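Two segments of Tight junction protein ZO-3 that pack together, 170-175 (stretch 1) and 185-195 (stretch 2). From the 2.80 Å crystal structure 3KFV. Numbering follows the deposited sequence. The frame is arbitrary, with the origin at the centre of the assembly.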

ATOM      1  N   PHE A 170      -3.577 -15.349 -10.998  1.00 38.17           N
ATOM      2  CA  PHE A 170      -2.324 -14.767 -10.541  1.00 34.87           C
ATOM      3  C   PHE A 170      -1.273 -14.802 -11.634  1.00 34.20           C
ATOM      4  O   PHE A 170      -1.157 -15.776 -12.369  1.00 35.67           O
ATOM      5  CB  PHE A 170      -1.787 -15.522  -9.321  1.00 32.90           C
ATOM      6  CG  PHE A 170      -2.645 -15.395  -8.096  1.00 34.67           C
ATOM      7  CD1 PHE A 170      -2.563 -14.273  -7.290  1.00 36.20           C
ATOM      8  CD2 PHE A 170      -3.524 -16.404  -7.741  1.00 35.95           C
ATOM      9  CE1 PHE A 170      -3.349 -14.156  -6.154  1.00 35.93           C
ATOM     10  CE2 PHE A 170      -4.308 -16.296  -6.608  1.00 34.56           C
ATOM     11  CZ  PHE A 170      -4.220 -15.170  -5.812  1.00 37.66           C
ATOM     12  N   GLU A 171      -0.507 -13.725 -11.733  1.00 35.00           N
ATOM     13  CA  GLU A 171       0.681 -13.702 -12.562  1.00 34.56           C
ATOM     14  C   GLU A 171       1.717 -12.864 -11.845  1.00 35.14           C
ATOM     15  O   GLU A 171       1.389 -11.823 -11.286  1.00 35.62           O
ATOM     16  CB  GLU A 171       0.391 -13.108 -13.941  1.00 34.06           C
ATOM     17  CG  GLU A 171       1.611 -13.114 -14.849  1.00 38.59           C
ATOM     18  CD  GLU A 171       1.324 -12.617 -16.256  1.00 49.52           C
ATOM     19  OE1 GLU A 171       2.252 -12.048 -16.881  1.00 46.60           O
ATOM     20  OE2 GLU A 171       0.180 -12.798 -16.737  1.00 51.75           O
ATOM     21  N   ILE A 172       2.963 -13.320 -11.846  1.00 36.42           N
ATOM     22  CA  ILE A 172       4.039 -12.531 -11.269  1.00 36.52           C
ATOM     23  C   ILE A 172       4.377 -11.355 -12.180  1.00 37.68           C
ATOM     24  O   ILE A 172       4.616 -11.534 -13.372  1.00 40.19           O
ATOM     25  CB  ILE A 172       5.298 -13.377 -11.035  1.00 32.82           C
ATOM     26  CG1 ILE A 172       5.061 -14.363  -9.898  1.00 34.12           C
ATOM     27  CG2 ILE A 172       6.482 -12.487 -10.715  1.00 33.15           C
ATOM     28  CD1 ILE A 172       6.213 -15.294  -9.662  1.00 34.37           C
ATOM     29  N   ALA A 173       4.379 -10.151 -11.616  1.00 40.03           N
ATOM     30  CA  ALA A 173       4.784  -8.961 -12.352  1.00 39.17           C
ATOM     31  C   ALA A 173       6.290  -9.010 -12.595  1.00 48.85           C
ATOM     32  O   ALA A 173       7.074  -9.115 -11.652  1.00 53.01           O
ATOM     33  CB  ALA A 173       4.414  -7.712 -11.575  1.00 33.39           C
ATOM     34  N   GLU A 174       6.697  -8.935 -13.860  1.00 56.10           N
ATOM     35  CA  GLU A 174       8.115  -9.051 -14.216  1.00 66.31           C
ATOM     36  C   GLU A 174       8.915  -7.759 -13.993  1.00 63.60           C
ATOM     37  O   GLU A 174       8.615  -6.729 -14.599  1.00 63.37           O
ATOM     38  CB  GLU A 174       8.262  -9.516 -15.670  1.00 67.82           C
ATOM     39  N   THR A 175       9.933  -7.824 -13.132  1.00 64.15           N
ATOM     40  CA  THR A 175      10.791  -6.668 -12.838  1.00 65.62           C
ATOM     41  C   THR A 175      12.260  -6.901 -13.222  1.00 69.95           C
ATOM     42  O   THR A 175      12.768  -8.023 -13.142  1.00 66.18           O
ATOM     43  CB  THR A 175      10.721  -6.255 -11.346  1.00 67.90           C
ATOM     44  OG1 THR A 175      11.547  -7.120 -10.554  1.00 60.70           O
ATOM     45  CG2 THR A 175       9.286  -6.321 -10.837  1.00 70.74           C
ATOM     46  N   ILE A 185      13.631  -1.975 -10.532  1.00 43.49           N
ATOM     47  CA  ILE A 185      12.844  -1.298 -11.565  1.00 54.63           C
ATOM     48  C   ILE A 185      11.526  -2.021 -11.859  1.00 58.80           C
ATOM     49  O   ILE A 185      11.502  -3.155 -12.348  1.00 54.96           O
ATOM     50  CB  ILE A 185      13.640  -1.110 -12.882  1.00 42.36           C
ATOM     51  N   ILE A 186      10.428  -1.342 -11.548  1.00 62.88           N
ATOM     52  CA  ILE A 186       9.088  -1.854 -11.802  1.00 57.11           C
ATOM     53  C   ILE A 186       8.277  -0.767 -12.505  1.00 51.10           C
ATOM     54  O   ILE A 186       8.353   0.412 -12.141  1.00 46.62           O
ATOM     55  CB  ILE A 186       8.391  -2.263 -10.483  1.00 60.88           C
ATOM     56  CG1 ILE A 186       6.947  -2.713 -10.736  1.00 48.50           C
ATOM     57  CG2 ILE A 186       8.440  -1.116  -9.470  1.00 58.58           C
ATOM     58  CD1 ILE A 186       6.835  -4.065 -11.385  1.00 49.93           C
ATOM     59  N   LYS A 187       7.520  -1.162 -13.524  1.00 48.83           N
ATOM     60  CA  LYS A 187       6.697  -0.219 -14.274  1.00 43.10           C
ATOM     61  C   LYS A 187       5.222  -0.458 -14.028  1.00 37.54           C
ATOM     62  O   LYS A 187       4.761  -1.597 -14.018  1.00 40.22           O
ATOM     63  CB  LYS A 187       6.996  -0.313 -15.769  1.00 41.29           C
ATOM     64  CG  LYS A 187       8.341   0.274 -16.137  1.00 45.01           C
ATOM     65  CD  LYS A 187       8.922  -0.383 -17.369  1.00 49.66           C
ATOM     66  CE  LYS A 187      10.430  -0.173 -17.410  1.00 53.26           C
ATOM     67  NZ  LYS A 187      10.781   1.245 -17.090  1.00 49.36           N
ATOM     68  N   LEU A 188       4.491   0.629 -13.827  1.00 35.20           N
ATOM     69  CA  LEU A 188       3.045   0.575 -13.665  1.00 34.13           C
ATOM     70  C   LEU A 188       2.336  -0.192 -14.797  1.00 37.49           C
ATOM     71  O   LEU A 188       1.425  -0.978 -14.539  1.00 38.51           O
ATOM     72  CB  LEU A 188       2.490   1.991 -13.566  1.00 31.56           C
ATOM     73  CG  LEU A 188       0.991   2.117 -13.341  1.00 36.11           C
ATOM     74  CD1 LEU A 188       0.620   1.493 -12.005  1.00 38.86           C
ATOM     75  CD2 LEU A 188       0.575   3.578 -13.406  1.00 35.37           C
ATOM     76  N   ASP A 189       2.751   0.029 -16.044  1.00 36.08           N
ATOM     77  CA  ASP A 189       2.108  -0.638 -17.173  1.00 33.25           C
ATOM     78  C   ASP A 189       2.152  -2.144 -17.020  1.00 36.47           C
ATOM     79  O   ASP A 189       1.239  -2.850 -17.460  1.00 35.26           O
ATOM     80  CB  ASP A 189       2.747  -0.256 -18.507  1.00 38.42           C
ATOM     81  CG  ASP A 189       1.842  -0.578 -19.695  1.00 45.79           C
ATOM     82  OD1 ASP A 189       0.646  -0.188 -19.647  1.00 39.18           O
ATOM     83  OD2 ASP A 189       2.318  -1.220 -20.667  1.00 42.22           O
ATOM     84  N   THR A 190       3.221  -2.642 -16.411  1.00 36.23           N
ATOM     85  CA  THR A 190       3.346  -4.075 -16.206  1.00 36.80           C
ATOM     86  C   THR A 190       2.165  -4.558 -15.384  1.00 40.45           C
ATOM     87  O   THR A 190       1.516  -5.549 -15.738  1.00 39.54           O
ATOM     88  CB  THR A 190       4.650  -4.449 -15.502  1.00 36.07           C
ATOM     89  OG1 THR A 190       5.746  -4.201 -16.386  1.00 38.08           O
ATOM     90  CG2 THR A 190       4.647  -5.917 -15.143  1.00 42.50           C
ATOM     91  N   VAL A 191       1.886  -3.837 -14.300  1.00 37.42           N
ATOM     92  CA  VAL A 191       0.794  -4.178 -13.394  1.00 36.45           C
ATOM     93  C   VAL A 191      -0.552  -4.014 -14.091  1.00 38.32           C
ATOM     94  O   VAL A 191      -1.412  -4.890 -14.008  1.00 37.45           O
ATOM     95  CB  VAL A 191       0.828  -3.313 -12.121  1.00 33.82           C
ATOM     96  CG1 VAL A 191      -0.249  -3.756 -11.144  1.00 30.21           C
ATOM     97  CG2 VAL A 191       2.202  -3.390 -11.472  1.00 31.24           C
ATOM     98  N   ARG A 192      -0.724  -2.895 -14.788  1.00 36.82           N
ATOM     99  CA  ARG A 192      -1.949  -2.639 -15.542  1.00 37.92           C
ATOM    100  C   ARG A 192      -2.276  -3.764 -16.534  1.00 39.33           C
ATOM    101  O   ARG A 192      -3.417  -4.208 -16.632  1.00 34.96           O
ATOM    102  CB  ARG A 192      -1.845  -1.315 -16.298  1.00 38.76           C
ATOM    103  CG  ARG A 192      -3.188  -0.703 -16.656  1.00 40.33           C
ATOM    104  CD  ARG A 192      -3.067   0.292 -17.793  1.00 36.05           C
ATOM    105  NE  ARG A 192      -1.732   0.876 -17.880  1.00 42.66           N
ATOM    106  CZ  ARG A 192      -1.353   1.998 -17.271  1.00 42.03           C
ATOM    107  NH1 ARG A 192      -2.205   2.676 -16.512  1.00 41.31           N
ATOM    108  NH2 ARG A 192      -0.113   2.445 -17.427  1.00 39.03           N
ATOM    109  N   VAL A 193      -1.275  -4.209 -17.283  1.00 40.89           N
ATOM    110  CA  VAL A 193      -1.494  -5.254 -18.277  1.00 38.42           C
ATOM    111  C   VAL A 193      -2.021  -6.535 -17.624  1.00 41.94           C
ATOM    112  O   VAL A 193      -2.913  -7.190 -18.173  1.00 42.96           O
ATOM    113  CB  VAL A 193      -0.218  -5.524 -19.120  1.00 34.16           C
ATOM    114  CG1 VAL A 193      -0.180  -6.953 -19.617  1.00 31.44           C
ATOM    115  CG2 VAL A 193      -0.146  -4.557 -20.283  1.00 32.32           C
ATOM    116  N   ILE A 194      -1.491  -6.870 -16.445  1.00 37.47           N
ATOM    117  CA  ILE A 194      -1.896  -8.080 -15.724  1.00 33.85           C
ATOM    118  C   ILE A 194      -3.301  -7.963 -15.134  1.00 39.59           C
ATOM    119  O   ILE A 194      -4.070  -8.924 -15.146  1.00 40.09           O
ATOM    120  CB  ILE A 194      -0.914  -8.418 -14.589  1.00 32.83           C
ATOM    121  CG1 ILE A 194       0.382  -8.999 -15.156  1.00 30.84           C
ATOM    122  CG2 ILE A 194      -1.546  -9.390 -13.609  1.00 31.82           C
ATOM    123  CD1 ILE A 194       1.542  -8.968 -14.177  1.00 31.28           C
ATOM    124  N   ALA A 195      -3.637  -6.788 -14.613  1.00 36.47           N
ATOM    125  CA  ALA A 195      -4.976  -6.560 -14.087  1.00 35.14           C
ATOM    126  C   ALA A 195      -6.033  -6.586 -15.200  1.00 42.11           C
ATOM    127  O   ALA A 195      -7.211  -6.848 -14.947  1.00 43.40           O
ATOM    128  CB  ALA A 195      -5.033  -5.250 -13.319  1.00 31.19           C
TER

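At Ile185 the closest modelled contact is made by backbone: its O lies 3.4 Å from CB of Thr175, a van der Waals touch where the two stretches come close, and the side chain of Ile185 is modelled only to CB. Ile186 points its CA-to-CB bond sideways, yet with chi1 t and chi2 p its tip swings in, placing CD1 3.4 Å from CG2 of Thr175 and 4.4 Å from CB of Ala173. Lys187 occupies the N-cap position before the helix, and Leu188 and Asp189 stay clear of the partner. Asp189 instead serves its own helix: its OD1 accepts a hydrogen bond from NE of Arg192 at 3.1 Å, part of a salt bridge between residues three apart in the helix.

Thr190 turns toward stretch 1 and offers its methyl, with CG2 4.0 Å from CB of Ala173 and 3.9 Å from N of Glu174. One turn on, Ile194 buries the most surface of any residue here. Its CD1 reaches CA of Ala173 at 3.7 Å, while its CG1 meets CD of Glu171 at 3.9 Å.

The pattern to read is spacing: Ile186, just before the helix, and Thr190 and Ile194 within it, four apart, converge on the small side chain of Ala173. No hydrogen bond among the modelled atoms crosses the contact, and what the coordinates contain is packing.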